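Local coordinates for D-2-hydroxyacid dehydrogensase protein (Ketogulonicigenium vulgare, PDB 4LSW), which probably catalyses the NAD(P)-dependent interconversion of D-2-hydroxyacids and 2-oxoacids, at residues G10-W15 with S72-G77; Q92-P97 with R298-A303; I156-A161 with P183-V188; A207-R212 with A235-E240; G294-D299 with L310-V315. All coordinates share one frame; numbering follows the deposited sequence.

Interaction 1: residues G10-W15 with S72-G77; sequences GPYPAW and SVYGVG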
# COMPACT_ATOMS: atom_id res chain seq x y z
N GLY A 10 -14.02 -8.04 9.85
CA GLY A 10 -12.79 -8.80 10.00
C GLY A 10 -12.06 -8.41 11.26
O GLY A 10 -12.33 -7.36 11.84
N PRO A 11 -11.13 -9.26 11.72
CA PRO A 11 -10.40 -8.98 12.96
C PRO A 11 -9.51 -7.74 12.90
O PRO A 11 -9.03 -7.36 11.83
CB PRO A 11 -9.52 -10.24 13.14
CG PRO A 11 -9.43 -10.84 11.76
CD PRO A 11 -10.74 -10.55 11.11
N TYR A 12 -9.29 -7.12 14.06
CA TYR A 12 -8.33 -6.04 14.23
C TYR A 12 -7.38 -6.43 15.35
O TYR A 12 -7.70 -7.30 16.16
CB TYR A 12 -9.02 -4.74 14.65
CG TYR A 12 -9.95 -4.11 13.65
CD1 TYR A 12 -9.55 -3.87 12.34
CD2 TYR A 12 -11.22 -3.74 14.03
CE1 TYR A 12 -10.43 -3.29 11.43
CE2 TYR A 12 -12.09 -3.16 13.15
CZ TYR A 12 -11.70 -2.94 11.86
OH TYR A 12 -12.60 -2.34 11.00
N PRO A 13 -6.21 -5.76 15.44
CA PRO A 13 -5.31 -6.02 16.57
C PRO A 13 -6.01 -5.72 17.89
O PRO A 13 -6.92 -4.91 17.92
CB PRO A 13 -4.19 -4.99 16.36
CG PRO A 13 -4.18 -4.77 14.90
CD PRO A 13 -5.61 -4.83 14.46
N ALA A 14 -5.57 -6.38 18.96
CA ALA A 14 -6.16 -6.20 20.28
C ALA A 14 -6.20 -4.75 20.75
O ALA A 14 -7.13 -4.35 21.47
CB ALA A 14 -5.43 -7.07 21.30
N TRP A 15 -5.22 -3.94 20.36
CA TRP A 15 -5.17 -2.56 20.82
C TRP A 15 -6.28 -1.68 20.21
O TRP A 15 -6.56 -0.58 20.69
CB TRP A 15 -3.77 -1.94 20.64
CG TRP A 15 -3.18 -1.99 19.26
CD1 TRP A 15 -3.75 -1.53 18.11
CD2 TRP A 15 -1.89 -2.49 18.90
NE1 TRP A 15 -2.89 -1.74 17.05
CE2 TRP A 15 -1.74 -2.32 17.51
CE3 TRP A 15 -0.83 -3.07 19.62
CZ2 TRP A 15 -0.59 -2.71 16.82
CZ3 TRP A 15 0.31 -3.46 18.94
CH2 TRP A 15 0.42 -3.27 17.55
N SER A 72 -16.88 2.59 8.23
CA SER A 72 -15.53 3.05 8.52
C SER A 72 -14.53 1.97 8.15
O SER A 72 -14.63 0.82 8.60
CB SER A 72 -15.41 3.46 9.99
OG SER A 72 -16.05 4.71 10.21
N VAL A 73 -13.58 2.34 7.29
CA VAL A 73 -12.60 1.41 6.76
C VAL A 73 -11.25 1.57 7.45
O VAL A 73 -10.75 2.70 7.60
CB VAL A 73 -12.42 1.63 5.24
CG1 VAL A 73 -11.42 0.64 4.69
CG2 VAL A 73 -13.76 1.50 4.51
N TYR A 74 -10.68 0.45 7.86
CA TYR A 74 -9.30 0.39 8.35
C TYR A 74 -8.39 0.24 7.13
O TYR A 74 -8.41 -0.79 6.46
CB TYR A 74 -9.16 -0.82 9.28
CG TYR A 74 -7.83 -1.02 9.96
CD1 TYR A 74 -6.76 -1.62 9.30
CD2 TYR A 74 -7.65 -0.66 11.29
CE1 TYR A 74 -5.54 -1.82 9.93
CE2 TYR A 74 -6.44 -0.87 11.93
CZ TYR A 74 -5.39 -1.44 11.25
OH TYR A 74 -4.20 -1.65 11.91
N GLY A 75 -7.62 1.28 6.84
CA GLY A 75 -6.76 1.29 5.67
C GLY A 75 -7.07 2.44 4.72
O GLY A 75 -8.07 3.15 4.90
N VAL A 76 -6.22 2.62 3.71
CA VAL A 76 -6.39 3.70 2.73
C VAL A 76 -7.44 3.39 1.66
O VAL A 76 -8.34 4.19 1.40
CB VAL A 76 -5.07 4.03 2.00
CG1 VAL A 76 -5.28 5.15 1.01
CG2 VAL A 76 -3.99 4.41 2.99
N GLY A 77 -7.30 2.23 1.03
CA GLY A 77 -8.19 1.86 -0.06
C GLY A 77 -9.54 1.44 0.47
O GLY A 77 -9.66 0.97 1.60
O HOH W 1 -4.08 -1.15 14.40
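Tyr12 brings CE1 of its ring against the root of the Tyr74 side chain, with CE1 of Tyr12 3.5 Å from CB of Tyr74 and 3.8 Å from its CG. The two side chains run past each other in opposite directions, their ring centroids 5.2 Å apart and the ring planes inclined at 32°, an oblique aromatic pair. Tyr74 gets there because its CG is anti to the backbone N (chi1 -177°), which carries the ring out from the end of strand 70-74 toward the loop leading into helix 14-23. That strand and strand 5-8, which precedes residues 10-15, belong to the same sheet of the substrate-side domain expected in this family, and strand 48-52 runs between them. Helix 287-306 packs on both tyrosines, through Leu297 on Tyr12 and Met293 on Tyr74. The Tyr12 hydroxyl is used away from the pair, in a hydrogen bond with the carbonyl of Thr51, so the ring is held at its polar end as well as by the contact at CE1. Trimming Tyr12 to an alanine would probably open a gap beside Tyr74 CB and leave the Thr51 carbonyl without its hydroxyl partner. Further out, Pro13 sits at the N-cap position of helix 14-23, and its CG comes within 4.3 Å of Tyr74 OH. A water in the plane of the Tyr74 ring accepts from Tyr74 OH, and at 3.0 Å from Trp15 NE1 it also accepts the indole N-H, bridging the strand end to the first turn of the helix.

Interaction 2: residues Q92-P97 with R298-A303; sequences QVTNTP and RDNLTA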
# COMPACT_ATOMS: atom_id res chain seq x y z
N GLN A 92 -22.46 7.25 4.72
CA GLN A 92 -21.16 7.90 4.65
C GLN A 92 -20.04 6.88 4.84
O GLN A 92 -20.25 5.82 5.42
CB GLN A 92 -21.07 9.01 5.70
CG GLN A 92 -22.12 10.11 5.49
CD GLN A 92 -22.18 11.08 6.65
OE1 GLN A 92 -21.33 11.96 6.79
NE2 GLN A 92 -23.18 10.92 7.51
N VAL A 93 -18.85 7.19 4.32
CA VAL A 93 -17.71 6.28 4.39
C VAL A 93 -16.46 7.04 4.85
O VAL A 93 -16.26 8.18 4.44
CB VAL A 93 -17.45 5.60 3.03
CG1 VAL A 93 -16.32 4.57 3.13
CG2 VAL A 93 -18.72 4.92 2.49
N THR A 94 -15.66 6.43 5.72
CA THR A 94 -14.37 7.01 6.12
C THR A 94 -13.25 6.00 5.87
O THR A 94 -13.50 4.80 5.82
CB THR A 94 -14.33 7.43 7.62
OG1 THR A 94 -14.47 6.27 8.45
CG2 THR A 94 -15.42 8.43 7.95
N ASN A 95 -12.02 6.49 5.72
CA ASN A 95 -10.86 5.60 5.65
C ASN A 95 -9.78 6.06 6.63
O ASN A 95 -10.06 6.87 7.53
CB ASN A 95 -10.31 5.52 4.21
CG ASN A 95 -9.74 6.84 3.72
OD1 ASN A 95 -10.05 7.91 4.24
ND2 ASN A 95 -8.89 6.77 2.70
N THR A 96 -8.56 5.55 6.48
CA THR A 96 -7.45 5.98 7.35
C THR A 96 -6.21 6.41 6.55
O THR A 96 -5.24 5.66 6.46
CB THR A 96 -7.06 4.91 8.37
OG1 THR A 96 -6.53 3.76 7.71
CG2 THR A 96 -8.28 4.49 9.20
N PRO A 97 -6.26 7.62 5.97
CA PRO A 97 -5.18 8.13 5.12
C PRO A 97 -4.07 8.81 5.91
O PRO A 97 -4.24 9.09 7.10
CB PRO A 97 -5.90 9.18 4.29
CG PRO A 97 -6.92 9.74 5.22
CD PRO A 97 -7.36 8.58 6.09
N ARG A 298 -11.07 4.27 14.89
CA ARG A 298 -11.89 4.44 16.08
C ARG A 298 -12.34 5.89 16.26
O ARG A 298 -13.48 6.15 16.64
CB ARG A 298 -11.16 3.91 17.31
CG ARG A 298 -10.95 2.41 17.25
CD ARG A 298 -10.30 1.88 18.52
NE ARG A 298 -8.85 2.08 18.57
CZ ARG A 298 -8.23 2.93 19.38
NH1 ARG A 298 -8.93 3.69 20.21
NH2 ARG A 298 -6.91 3.02 19.37
N ASP A 299 -11.46 6.85 15.97
CA ASP A 299 -11.83 8.26 16.15
C ASP A 299 -12.97 8.69 15.22
O ASP A 299 -13.79 9.52 15.58
CB ASP A 299 -10.62 9.19 16.00
CG ASP A 299 -9.64 9.07 17.15
OD1 ASP A 299 -10.01 8.51 18.20
OD2 ASP A 299 -8.50 9.56 17.01
N ASN A 300 -13.01 8.12 14.02
CA ASN A 300 -14.12 8.38 13.11
C ASN A 300 -15.43 7.85 13.66
O ASN A 300 -16.45 8.54 13.60
CB ASN A 300 -13.85 7.80 11.71
CG ASN A 300 -12.94 8.68 10.88
OD1 ASN A 300 -13.34 9.76 10.45
ND2 ASN A 300 -11.73 8.21 10.64
N LEU A 301 -15.40 6.63 14.19
CA LEU A 301 -16.60 6.05 14.78
C LEU A 301 -17.06 6.87 15.98
O LEU A 301 -18.25 7.17 16.13
CB LEU A 301 -16.37 4.58 15.15
CG LEU A 301 -16.23 3.62 13.97
CD1 LEU A 301 -15.63 2.30 14.43
CD2 LEU A 301 -17.59 3.40 13.31
N THR A 302 -16.11 7.24 16.83
CA THR A 302 -16.41 8.02 18.03
C THR A 302 -17.04 9.35 17.65
O THR A 302 -18.07 9.76 18.21
CB THR A 302 -15.14 8.26 18.86
OG1 THR A 302 -14.60 6.99 19.27
CG2 THR A 302 -15.45 9.09 20.10
N ALA A 303 -16.42 10.03 16.69
CA ALA A 303 -16.92 11.31 16.22
C ALA A 303 -18.33 11.18 15.66
O ALA A 303 -19.20 11.99 15.96
CB ALA A 303 -15.97 11.89 15.18
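Helix 287-306 passes over the end of strand 92-94 with Thr94 and Asn300 as the nearest backbone positions, their CA atoms 7.1 Å apart. Both side chains leave the main chain toward the opposite segment and slide past each other in opposite directions. The methyl CG2 of Thr94 lies 3.5 Å from Asn300 OD1, while Thr94 OG1 runs alongside the Asn300 stem, 3.7 Å from its CB. No hydrogen bond links the two segments, yet the polar ends have partners nearby: Thr94 OG1 bonds to Ser72 OG on the neighbouring strand, and Asn300 ND2 bonds to Thr312 OG1. Asn300 OD1 also takes a weak bond from the backbone N of Leu311. With CG of Asn300 anti to its carbonyl carbon (chi1 -80°), the amide is directed at the chain entering strand 313-315, and its ND2 stays 3.8 Å from Asn95 O. That oxygen accepts instead from Thr312 OG1, the same hydroxyl that meets the Asn300 amide. The contact is buried helix-on-sheet packing, here between the C-terminal helix 287-306 and one face of the mixed sheet of an alpha/beta domain, with antiparallel strand 313-315 at its margin.

Interaction 3: residues I156-A161 with P183-V188; sequences IGFEVA and PDWTFV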
# COMPACT_ATOMS: atom_id res chain seq x y z
N ILE A 156 2.92 9.52 -1.15
CA ILE A 156 3.99 8.55 -0.97
C ILE A 156 5.19 8.90 -1.84
O ILE A 156 6.33 8.92 -1.36
CB ILE A 156 3.54 7.12 -1.25
CG1 ILE A 156 2.45 6.74 -0.25
CG2 ILE A 156 4.73 6.16 -1.13
CD1 ILE A 156 1.89 5.36 -0.44
N GLY A 157 4.94 9.17 -3.11
CA GLY A 157 6.02 9.49 -4.02
C GLY A 157 6.79 10.71 -3.58
O GLY A 157 8.01 10.75 -3.68
N PHE A 158 6.07 11.72 -3.09
CA PHE A 158 6.71 12.91 -2.57
C PHE A 158 7.63 12.58 -1.41
O PHE A 158 8.78 13.03 -1.38
CB PHE A 158 5.67 13.93 -2.12
CG PHE A 158 6.25 15.20 -1.59
CD1 PHE A 158 7.00 16.01 -2.42
CD2 PHE A 158 6.03 15.58 -0.29
CE1 PHE A 158 7.55 17.20 -1.95
CE2 PHE A 158 6.56 16.77 0.20
CZ PHE A 158 7.33 17.58 -0.64
N GLU A 159 7.15 11.76 -0.48
CA GLU A 159 7.99 11.39 0.65
C GLU A 159 9.21 10.59 0.22
O GLU A 159 10.31 10.78 0.76
CB GLU A 159 7.20 10.62 1.71
CG GLU A 159 6.22 11.49 2.47
CD GLU A 159 6.86 12.73 3.05
OE1 GLU A 159 7.88 12.61 3.77
OE2 GLU A 159 6.33 13.84 2.81
N VAL A 160 9.04 9.70 -0.76
CA VAL A 160 10.19 9.00 -1.32
C VAL A 160 11.22 9.99 -1.88
O VAL A 160 12.42 9.91 -1.56
CB VAL A 160 9.77 7.98 -2.40
CG1 VAL A 160 10.98 7.49 -3.21
CG2 VAL A 160 9.01 6.82 -1.77
N ALA A 161 10.76 10.93 -2.69
CA ALA A 161 11.65 11.91 -3.29
C ALA A 161 12.42 12.72 -2.25
O ALA A 161 13.60 13.01 -2.44
CB ALA A 161 10.87 12.82 -4.23
N PRO A 183 9.33 21.64 -7.16
CA PRO A 183 9.99 22.60 -8.03
C PRO A 183 11.40 22.21 -8.48
O PRO A 183 11.85 22.71 -9.51
CB PRO A 183 10.05 23.87 -7.17
CG PRO A 183 10.06 23.36 -5.77
CD PRO A 183 9.16 22.16 -5.79
N ASP A 184 12.08 21.34 -7.74
CA ASP A 184 13.47 21.02 -8.05
C ASP A 184 13.66 19.65 -8.71
O ASP A 184 14.79 19.20 -8.89
CB ASP A 184 14.32 21.10 -6.78
CG ASP A 184 14.31 22.49 -6.17
OD1 ASP A 184 14.44 23.47 -6.93
OD2 ASP A 184 14.14 22.58 -4.94
N TRP A 185 12.56 19.00 -9.05
CA TRP A 185 12.61 17.70 -9.70
C TRP A 185 11.98 17.76 -11.09
O TRP A 185 11.02 18.51 -11.33
CB TRP A 185 11.90 16.65 -8.84
CG TRP A 185 12.42 16.61 -7.44
CD1 TRP A 185 13.72 16.76 -7.03
CD2 TRP A 185 11.65 16.45 -6.24
NE1 TRP A 185 13.80 16.68 -5.67
CE2 TRP A 185 12.55 16.50 -5.15
CE3 TRP A 185 10.29 16.25 -5.99
CZ2 TRP A 185 12.12 16.37 -3.83
CZ3 TRP A 185 9.86 16.14 -4.68
CH2 TRP A 185 10.77 16.19 -3.61
N THR A 186 12.53 16.98 -12.02
CA THR A 186 12.12 17.05 -13.41
C THR A 186 10.85 16.26 -13.67
O THR A 186 10.83 15.04 -13.50
CB THR A 186 13.24 16.52 -14.33
OG1 THR A 186 14.43 17.27 -14.07
CG2 THR A 186 12.85 16.64 -15.81
N PHE A 187 9.81 16.95 -14.11
CA PHE A 187 8.59 16.31 -14.57
C PHE A 187 8.77 15.70 -15.95
O PHE A 187 9.32 16.34 -16.85
CB PHE A 187 7.44 17.31 -14.61
CG PHE A 187 6.16 16.75 -15.18
CD1 PHE A 187 5.36 15.91 -14.42
CD2 PHE A 187 5.76 17.07 -16.47
CE1 PHE A 187 4.18 15.38 -14.94
CE2 PHE A 187 4.59 16.55 -16.99
CZ PHE A 187 3.79 15.72 -16.23
N VAL A 188 8.30 14.46 -16.07
CA VAL A 188 8.33 13.69 -17.31
C VAL A 188 6.91 13.19 -17.61
O VAL A 188 6.22 12.70 -16.72
CB VAL A 188 9.31 12.49 -17.16
CG1 VAL A 188 9.43 11.72 -18.46
CG2 VAL A 188 10.70 12.98 -16.69
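In the Rossmann-type NAD-binding domain, helix 155-165 follows strand 147-151 and packs against the parallel sheet; Gly157 on it fits the last glycine of a GxGxxG pattern, consistent with a dinucleotide-binding turn. One turn further along, Ala161 sets its methyl over a face of the Trp185 indole, just ahead of the edge strand 186-188. Ala161 CB stands 3.6 Å from the centroid of the six-membered ring and 19° off the ring normal, a CH-pi contact in which CH2 of Trp185, at 3.4 Å from that methyl, is its nearest atom. Phe158 reaches the same indole from another direction. Its CG is anti to the backbone N (chi1 -179°), which swings the phenyl off the helix and brings CD1 to 3.6 Å from Trp185 CZ3, at the edge of the indole and in its plane. The two six-membered rings meet rim to rim, their centroids 5.8 Å apart and their planes at 55°, with neither lying over the other's face. Phe158 makes a separate edge-to-face pair with Tyr181, and Trp185 also rests on Ile171 and Tyr173 of strand 170-174, so the indole is wedged between the helix and the sheet. The contact joins the glycine-turn helix to the sheet margin mainly through carbon surfaces: no hydrogen bond crosses between the two segments. The small alanine methyl permits the close approach over the indole face, while the phenyl borders its outer rim, so the fit probably rests on shape and dispersion, with a small electrostatic attraction between the methyl C-H groups and the pi cloud.

Interaction 4: residues A207-R212 with A235-E240; sequences ASAATR and ASNIDE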
# COMPACT_ATOMS: atom_id res chain seq x y z
N ALA A 207 -3.42 4.98 -7.43
CA ALA A 207 -4.59 4.42 -8.11
C ALA A 207 -4.19 3.60 -9.33
O ALA A 207 -3.01 3.47 -9.63
CB ALA A 207 -5.55 5.53 -8.51
N SER A 208 -5.18 3.04 -10.02
CA SER A 208 -4.94 2.35 -11.27
C SER A 208 -4.39 3.34 -12.28
O SER A 208 -5.01 4.36 -12.57
CB SER A 208 -6.24 1.72 -11.79
OG SER A 208 -6.96 1.11 -10.74
N ALA A 209 -3.20 3.04 -12.81
CA ALA A 209 -2.48 3.98 -13.66
C ALA A 209 -3.20 4.31 -14.96
O ALA A 209 -3.99 3.51 -15.47
CB ALA A 209 -1.08 3.44 -13.96
N ALA A 210 -2.95 5.51 -15.49
CA ALA A 210 -3.33 5.84 -16.86
C ALA A 210 -2.38 5.09 -17.79
O ALA A 210 -1.31 4.66 -17.36
CB ALA A 210 -3.26 7.34 -17.09
N THR A 211 -2.75 4.93 -19.06
CA THR A 211 -1.99 4.08 -19.97
C THR A 211 -0.49 4.38 -20.02
O THR A 211 0.33 3.46 -19.95
CB THR A 211 -2.59 4.09 -21.40
OG1 THR A 211 -3.98 3.73 -21.32
CG2 THR A 211 -1.88 3.09 -22.28
N ARG A 212 -0.13 5.66 -20.09
CA ARG A 212 1.27 6.03 -20.23
C ARG A 212 2.05 5.87 -18.93
O ARG A 212 3.27 6.09 -18.89
CB ARG A 212 1.42 7.46 -20.77
CG ARG A 212 0.97 8.55 -19.80
CD ARG A 212 1.23 9.93 -20.40
NE ARG A 212 0.60 10.99 -19.62
CZ ARG A 212 -0.67 11.37 -19.73
NH1 ARG A 212 -1.47 10.76 -20.60
NH2 ARG A 212 -1.14 12.35 -18.98
N ALA A 235 -0.13 -4.07 -7.00
CA ALA A 235 0.43 -5.04 -7.93
C ALA A 235 -0.09 -4.85 -9.35
O ALA A 235 0.64 -5.10 -10.31
CB ALA A 235 0.16 -6.46 -7.45
N SER A 236 -1.33 -4.39 -9.48
CA SER A 236 -2.00 -4.31 -10.78
C SER A 236 -1.33 -3.36 -11.77
O SER A 236 -1.57 -3.43 -12.98
CB SER A 236 -3.48 -3.92 -10.62
OG SER A 236 -3.62 -2.66 -9.98
N ASN A 237 -0.48 -2.47 -11.27
CA ASN A 237 0.16 -1.50 -12.14
C ASN A 237 1.47 -1.98 -12.76
O ASN A 237 2.10 -1.24 -13.52
CB ASN A 237 0.36 -0.18 -11.41
CG ASN A 237 -0.89 0.65 -11.38
OD1 ASN A 237 -1.72 0.58 -12.30
ND2 ASN A 237 -1.05 1.45 -10.34
N ILE A 238 1.85 -3.21 -12.45
CA ILE A 238 3.00 -3.83 -13.10
C ILE A 238 2.60 -5.13 -13.80
O ILE A 238 1.89 -5.97 -13.24
CB ILE A 238 4.14 -4.09 -12.10
CG1 ILE A 238 4.57 -2.76 -11.47
CG2 ILE A 238 5.32 -4.76 -12.78
CD1 ILE A 238 5.70 -2.90 -10.47
N ASP A 239 3.05 -5.28 -15.04
CA ASP A 239 2.88 -6.52 -15.79
C ASP A 239 3.91 -7.52 -15.25
O ASP A 239 5.09 -7.47 -15.60
CB ASP A 239 3.10 -6.26 -17.28
CG ASP A 239 2.86 -7.49 -18.15
OD1 ASP A 239 2.96 -8.63 -17.66
OD2 ASP A 239 2.58 -7.29 -19.35
N GLU A 240 3.46 -8.43 -14.39
CA GLU A 240 4.37 -9.40 -13.76
C GLU A 240 5.01 -10.39 -14.73
O GLU A 240 6.15 -10.80 -14.55
CB GLU A 240 3.70 -10.14 -12.60
CG GLU A 240 3.38 -9.25 -11.40
CD GLU A 240 3.04 -10.03 -10.14
OE1 GLU A 240 3.03 -11.28 -10.17
OE2 GLU A 240 2.78 -9.38 -9.11
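With CG anti to its carbonyl carbon (chi1 -81°), Asn237 points its carboxamide at the loop 207-212 and holds it by two hydrogen bonds. Its ND2 donates to the carbonyl O of Ala207 at 2.9 Å, with the acceptor almost in the plane of the amide and an N-H...O angle of 158°. Its OD1 accepts from the backbone N of Ala209, also at 2.9 Å and straighter still at 170°, the donor tilted from the amide carbonyl plane. The methyl of Ala209 closes up on the same oxygen, with CB 3.4 Å from OD1. Here the packing is tight and Asn237 is buried, its backbone further tied to Val215. Away from the amide the contact thins quickly: Ser208 CA comes no nearer than 3.8 Å to Asn237 OD1, and Ala207 and Ser208 are exposed to solvent, as is Ser236. The loops that meet follow strands 200-203 and 228-231, neighbours in the parallel Rossmann-type sheet, and the second leads into helix 240-249, where Asp239 is the N-cap. A leucine in place of Asn237 would probably leave the Ala207 carbonyl and the Ala209 N-H without their mates and set the loop free to shift. Because the side chain offers main-chain groups two residues apart both a donor and an acceptor, it pairs with them much as another peptide group could, and that one loop satisfies both polar atoms of the buried amide.

Interaction 5: residues G294-D299 with L310-V315; sequences GQLLRD and LLTPVV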
# COMPACT_ATOMS: atom_id res chain seq x y z
N GLY A 294 -5.46 2.35 13.40
CA GLY A 294 -6.51 1.86 14.27
C GLY A 294 -7.16 2.98 15.06
O GLY A 294 -8.38 3.02 15.20
N GLN A 295 -6.34 3.90 15.57
CA GLN A 295 -6.83 5.06 16.30
C GLN A 295 -7.74 5.92 15.44
O GLN A 295 -8.76 6.44 15.91
CB GLN A 295 -5.66 5.89 16.83
CG GLN A 295 -6.08 7.02 17.78
CD GLN A 295 -6.61 6.50 19.10
OE1 GLN A 295 -5.91 5.81 19.84
NE2 GLN A 295 -7.86 6.83 19.40
N LEU A 296 -7.37 6.08 14.17
CA LEU A 296 -8.13 6.90 13.24
C LEU A 296 -9.48 6.27 12.90
O LEU A 296 -10.50 6.95 12.84
CB LEU A 296 -7.30 7.12 11.97
CG LEU A 296 -7.84 8.11 10.94
CD1 LEU A 296 -8.32 9.40 11.61
CD2 LEU A 296 -6.75 8.41 9.90
N LEU A 297 -9.47 4.96 12.68
CA LEU A 297 -10.71 4.22 12.50
C LEU A 297 -11.62 4.46 13.70
O LEU A 297 -12.78 4.82 13.55
CB LEU A 297 -10.42 2.73 12.36
CG LEU A 297 -11.65 1.83 12.39
CD1 LEU A 297 -12.24 1.64 10.99
CD2 LEU A 297 -11.31 0.49 13.01
N ARG A 298 -11.07 4.27 14.89
CA ARG A 298 -11.89 4.44 16.08
C ARG A 298 -12.34 5.89 16.26
O ARG A 298 -13.48 6.15 16.64
CB ARG A 298 -11.16 3.91 17.31
CG ARG A 298 -10.95 2.41 17.25
CD ARG A 298 -10.30 1.88 18.52
NE ARG A 298 -8.85 2.08 18.57
CZ ARG A 298 -8.23 2.93 19.38
NH1 ARG A 298 -8.93 3.69 20.21
NH2 ARG A 298 -6.91 3.02 19.37
N ASP A 299 -11.46 6.85 15.97
CA ASP A 299 -11.83 8.26 16.15
C ASP A 299 -12.97 8.69 15.22
O ASP A 299 -13.79 9.52 15.58
CB ASP A 299 -10.62 9.19 16.00
CG ASP A 299 -9.64 9.07 17.15
OD1 ASP A 299 -10.01 8.51 18.20
OD2 ASP A 299 -8.50 9.56 17.01
N LEU A 310 -16.92 13.98 10.94
CA LEU A 310 -16.03 12.87 10.64
C LEU A 310 -14.62 13.40 10.38
O LEU A 310 -14.46 14.49 9.81
CB LEU A 310 -16.54 12.10 9.42
CG LEU A 310 -17.90 11.42 9.58
CD1 LEU A 310 -18.34 10.79 8.28
CD2 LEU A 310 -17.86 10.39 10.71
N LEU A 311 -13.60 12.65 10.79
CA LEU A 311 -12.22 13.09 10.62
C LEU A 311 -11.75 12.95 9.18
O LEU A 311 -11.22 13.89 8.59
CB LEU A 311 -11.27 12.30 11.53
CG LEU A 311 -11.21 12.66 13.03
CD1 LEU A 311 -12.41 12.12 13.79
CD2 LEU A 311 -9.92 12.16 13.65
N THR A 312 -11.96 11.76 8.62
CA THR A 312 -11.46 11.44 7.29
C THR A 312 -12.51 10.81 6.37
O THR A 312 -12.38 9.65 5.97
CB THR A 312 -10.22 10.53 7.37
OG1 THR A 312 -10.49 9.44 8.26
CG2 THR A 312 -9.02 11.30 7.91
N PRO A 313 -13.56 11.57 6.03
CA PRO A 313 -14.59 11.02 5.13
C PRO A 313 -14.10 10.88 3.70
O PRO A 313 -13.26 11.66 3.24
CB PRO A 313 -15.69 12.07 5.18
CG PRO A 313 -14.97 13.35 5.46
CD PRO A 313 -13.83 12.98 6.38
N VAL A 314 -14.64 9.88 2.99
CA VAL A 314 -14.36 9.73 1.57
C VAL A 314 -15.65 9.74 0.75
O VAL A 314 -15.62 9.88 -0.47
CB VAL A 314 -13.55 8.45 1.24
CG1 VAL A 314 -12.15 8.55 1.82
CG2 VAL A 314 -14.27 7.21 1.76
N VAL A 315 -16.78 9.56 1.43
CA VAL A 315 -18.08 9.65 0.77
C VAL A 315 -18.99 10.51 1.63
O VAL A 315 -19.14 10.27 2.83
CB VAL A 315 -18.74 8.27 0.57
CG1 VAL A 315 -20.12 8.42 -0.05
CG2 VAL A 315 -17.85 7.38 -0.30
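Leu296 carries its CG anti to the backbone N (chi1 -172°), while Leu311 has CG anti to its carbonyl carbon (chi1 -78°); together these turn the two branched ends onto each other, where they cross obliquely. Leu296 CD1 meets Leu311 CD2 at 3.8 Å. The same CD1 lies 4.0 Å from Thr312 OG1, and Leu296 and Thr312 approach tip to tip, with CD2 of Leu296 4.2 Å from the threonine methyl CG2. Further along the helix, Leu311 covers the Asp299 turn: its CD1 touches the backbone O of Asp299 at 3.4 Å, and its CD2 packs on Asp299 CB at 3.9 Å. The Asp299 carboxylate turns to its own helix, where Gln295 NE2 donates to OD1 from above the carboxylate plane at 3.0 Å. Helix 287-306 thus meets the chain just before strand 313-315, which pairs antiparallel with strand 92-94. The joint between the segments is largely apolar and made at the surface, since Leu311 is exposed; with the Thr312 hydroxyl already spent on Asn95 O and Asn300 ND2, the leucine side chains supply only van der Waals contact, and no hydrogen bond crosses between the two segments.

Overall arrangement
Interactions 1, 2 and 5 gather on one side of the chain around helix 287-306 and the mixed sheet. The segments of interactions 2 and 5 overlap at Arg298 and Asp299, and their centres are only about 2 Å apart. Interaction 2 is buried and relies on polar groups satisfied by neighbours, whereas interaction 5 is a leucine contact at the surface; interaction 1 is also buried but mainly aromatic, and its strand 70-74 lies next to strand 92-94 of interaction 2. Interactions 3 and 4 belong to the NAD-binding domain, their centres about 19 Å apart and both partly buried. Apolar ring packing makes the first; direct hydrogen bonds between its segments distinguish interaction 4 from the other four.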